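Local atomic coordinates of protein HTP-2 (Caenorhabditis elegans, PDB entry 4TZM), a protein that is probably a component of the meiotic chromosome axis, its HORMA domain binding a closure motif of the partner protein HTP-3. Residues 52-57 and 108-113. Numbering follows the deposited sequence.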
ATOM      1  N   ALA A  52      -8.175   3.057  -2.755  1.00 47.44           N
ATOM      2  CA  ALA A  52      -8.492   4.442  -2.449  1.00 44.46           C
ATOM      3  C   ALA A  52      -7.818   5.385  -3.439  1.00 46.08           C
ATOM      4  O   ALA A  52      -8.443   6.317  -3.933  1.00 52.65           O
ATOM      5  CB  ALA A  52      -8.079   4.778  -1.021  1.00 41.65           C
ATOM      6  N   VAL A  53      -6.549   5.131  -3.746  1.00 44.37           N
ATOM      7  CA  VAL A  53      -5.821   5.986  -4.681  1.00 49.38           C
ATOM      8  C   VAL A  53      -6.432   5.936  -6.077  1.00 55.74           C
ATOM      9  O   VAL A  53      -6.669   6.979  -6.691  1.00 57.31           O
ATOM     10  CB  VAL A  53      -4.337   5.597  -4.780  1.00 50.86           C
ATOM     11  CG1 VAL A  53      -3.644   6.456  -5.828  1.00 52.74           C
ATOM     12  CG2 VAL A  53      -3.658   5.747  -3.431  1.00 49.60           C
ATOM     13  N   LEU A  54      -6.689   4.726  -6.573  1.00 56.48           N
ATOM     14  CA  LEU A  54      -7.297   4.553  -7.891  1.00 56.86           C
ATOM     15  C   LEU A  54      -8.635   5.284  -7.996  1.00 54.48           C
ATOM     16  O   LEU A  54      -8.902   5.958  -8.990  1.00 49.80           O
ATOM     17  CB  LEU A  54      -7.489   3.066  -8.207  1.00 58.00           C
ATOM     18  CG  LEU A  54      -6.249   2.230  -8.538  1.00 57.93           C
ATOM     19  CD1 LEU A  54      -6.620   0.760  -8.645  1.00 60.00           C
ATOM     20  CD2 LEU A  54      -5.595   2.706  -9.824  1.00 58.51           C
ATOM     21  N   ARG A  55      -9.470   5.164  -6.969  1.00 57.24           N
ATOM     22  CA  ARG A  55     -10.785   5.796  -6.998  1.00 61.15           C
ATOM     23  C   ARG A  55     -10.686   7.312  -6.826  1.00 61.17           C
ATOM     24  O   ARG A  55     -11.206   8.070  -7.643  1.00 59.31           O
ATOM     25  CB  ARG A  55     -11.690   5.204  -5.915  1.00 62.68           C
ATOM     26  CG  ARG A  55     -13.008   5.947  -5.729  1.00 64.66           C
ATOM     27  CD  ARG A  55     -13.927   5.802  -6.935  1.00 72.90           C
ATOM     28  NE  ARG A  55     -14.671   7.035  -7.171  1.00 84.30           N
ATOM     29  CZ  ARG A  55     -14.486   7.830  -8.220  1.00 86.50           C
ATOM     30  NH1 ARG A  55     -13.596   7.508  -9.150  1.00 82.85           N
ATOM     31  NH2 ARG A  55     -15.199   8.941  -8.346  1.00 92.14           N
ATOM     32  N   GLN A  56     -10.004   7.742  -5.768  1.00 63.44           N
ATOM     33  CA  GLN A  56      -9.934   9.159  -5.408  1.00 67.66           C
ATOM     34  C   GLN A  56      -9.262  10.015  -6.486  1.00 67.06           C
ATOM     35  O   GLN A  56      -9.603  11.184  -6.656  1.00 72.32           O
ATOM     36  CB  GLN A  56      -9.202   9.321  -4.070  1.00 72.44           C
ATOM     37  CG  GLN A  56      -9.921  10.203  -3.054  1.00 80.82           C
ATOM     38  CD  GLN A  56     -11.290   9.672  -2.669  1.00 85.03           C
ATOM     39  OE1 GLN A  56     -11.458   8.482  -2.398  1.00 86.56           O
ATOM     40  NE2 GLN A  56     -12.280  10.557  -2.644  1.00 87.35           N
ATOM     41  N   ARG A  57      -8.315   9.433  -7.215  1.00 66.12           N
ATOM     42  CA  ARG A  57      -7.661  10.142  -8.313  1.00 66.72           C
ATOM     43  C   ARG A  57      -8.442   9.976  -9.614  1.00 69.23           C
ATOM     44  O   ARG A  57      -8.016  10.454 -10.670  1.00 71.27           O
ATOM     45  CB  ARG A  57      -6.218   9.657  -8.491  1.00 65.03           C
ATOM     46  CG  ARG A  57      -5.258  10.192  -7.442  1.00 63.76           C
ATOM     47  CD  ARG A  57      -5.256  11.713  -7.425  1.00 64.56           C
ATOM     48  NE  ARG A  57      -4.381  12.286  -8.442  1.00 64.72           N
ATOM     49  CZ  ARG A  57      -4.535  13.500  -8.961  1.00 67.82           C
ATOM     50  NH1 ARG A  57      -5.543  14.268  -8.570  1.00 66.52           N
ATOM     51  NH2 ARG A  57      -3.687  13.945  -9.879  1.00 72.18           N
ATOM     52  N   ILE A 108       6.097  -1.480  -3.972  1.00 48.66           N
ATOM     53  CA  ILE A 108       5.111  -1.512  -5.046  1.00 48.15           C
ATOM     54  C   ILE A 108       4.569  -0.106  -5.283  1.00 51.86           C
ATOM     55  O   ILE A 108       4.173   0.592  -4.345  1.00 50.84           O
ATOM     56  CB  ILE A 108       3.949  -2.493  -4.760  1.00 46.98           C
ATOM     57  CG1 ILE A 108       2.891  -2.376  -5.860  1.00 53.06           C
ATOM     58  CG2 ILE A 108       3.341  -2.250  -3.387  1.00 42.05           C
ATOM     59  CD1 ILE A 108       1.789  -3.402  -5.779  1.00 54.29           C
ATOM     60  N   SER A 109       4.575   0.318  -6.542  1.00 53.32           N
ATOM     61  CA  SER A 109       4.161   1.672  -6.878  1.00 54.23           C
ATOM     62  C   SER A 109       3.083   1.713  -7.950  1.00 54.48           C
ATOM     63  O   SER A 109       3.112   0.943  -8.918  1.00 53.70           O
ATOM     64  CB  SER A 109       5.368   2.498  -7.330  1.00 59.16           C
ATOM     65  OG  SER A 109       6.249   2.740  -6.250  1.00 61.10           O
ATOM     66  N   LEU A 110       2.124   2.609  -7.751  1.00 51.02           N
ATOM     67  CA  LEU A 110       1.168   2.962  -8.785  1.00 52.72           C
ATOM     68  C   LEU A 110       1.762   4.104  -9.600  1.00 57.41           C
ATOM     69  O   LEU A 110       1.944   5.208  -9.087  1.00 58.51           O
ATOM     70  CB  LEU A 110      -0.174   3.367  -8.181  1.00 51.08           C
ATOM     71  CG  LEU A 110      -1.179   3.918  -9.191  1.00 57.25           C
ATOM     72  CD1 LEU A 110      -1.341   2.947 -10.350  1.00 60.73           C
ATOM     73  CD2 LEU A 110      -2.518   4.194  -8.534  1.00 56.91           C
ATOM     74  N   VAL A 111       2.066   3.835 -10.864  1.00 58.70           N
ATOM     75  CA  VAL A 111       2.806   4.778 -11.691  1.00 64.32           C
ATOM     76  C   VAL A 111       1.968   5.331 -12.840  1.00 69.60           C
ATOM     77  O   VAL A 111       1.431   4.573 -13.647  1.00 70.23           O
ATOM     78  CB  VAL A 111       4.076   4.115 -12.261  1.00 67.29           C
ATOM     79  CG1 VAL A 111       4.749   5.023 -13.275  1.00 70.48           C
ATOM     80  CG2 VAL A 111       5.032   3.754 -11.135  1.00 66.73           C
ATOM     81  N   VAL A 112       1.861   6.655 -12.909  1.00 69.48           N
ATOM     82  CA  VAL A 112       1.092   7.299 -13.966  1.00 69.54           C
ATOM     83  C   VAL A 112       2.004   8.024 -14.954  1.00 74.36           C
ATOM     84  O   VAL A 112       2.835   8.845 -14.566  1.00 74.15           O
ATOM     85  CB  VAL A 112       0.071   8.293 -13.392  1.00 68.04           C
ATOM     86  CG1 VAL A 112      -0.780   8.881 -14.507  1.00 71.77           C
ATOM     87  CG2 VAL A 112      -0.807   7.605 -12.356  1.00 64.36           C
ATOM     88  N   THR A 113       1.847   7.700 -16.234  1.00 79.95           N
ATOM     89  CA  THR A 113       2.627   8.320 -17.301  1.00 87.31           C
ATOM     90  C   THR A 113       1.702   8.837 -18.396  1.00 92.71           C
ATOM     91  O   THR A 113       0.579   8.358 -18.536  1.00 95.09           O
ATOM     92  CB  THR A 113       3.630   7.333 -17.928  1.00 88.31           C
ATOM     93  OG1 THR A 113       2.926   6.193 -18.442  1.00 88.04           O
ATOM     94  CG2 THR A 113       4.652   6.873 -16.901  1.00 85.71           C
TER
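Holding CG anti to its backbone N (chi1 173°), Leu110, which points from strand 105-113 toward the last turn of helix 35-56, carries its branch on to the helix; Val53 answers with CG1 likewise anti to its N (chi1 176°), reaching forward from the helix. The two side chains run past each other in opposite directions, and the methyls meet at Val53 CG1 to Leu110 CD2, 3.7 Å. Leu54 leaves the helix without pointing at the strand, yet CD2, the folded methyl of its branch (CD1 is the extended one, chi2 173°), comes round to the same methyl: Leu54 CD2 lies 3.7 Å from Leu110 CD2. Leu110 CD2 thus touches the methyls of two consecutive helix residues, which approach it from different directions, while the backbones stay well separated, with the CA atoms of Val53 and Leu110 8.7 Å apart. Phe125 on the adjoining strand packs against Val53, and Phe197 on the other neighbouring strand against Leu110, which continues the apolar layer between helix and sheet. Just past the helix end, Arg57 turns elsewhere and forms a salt bridge with Glu123. This is helix-on-sheet core packing within the HORMA domain. All three touching residues are buried and purely aliphatic, so the join rests on van der Waals contact and exclusion of water, with shape rather than polar pairing setting the fit.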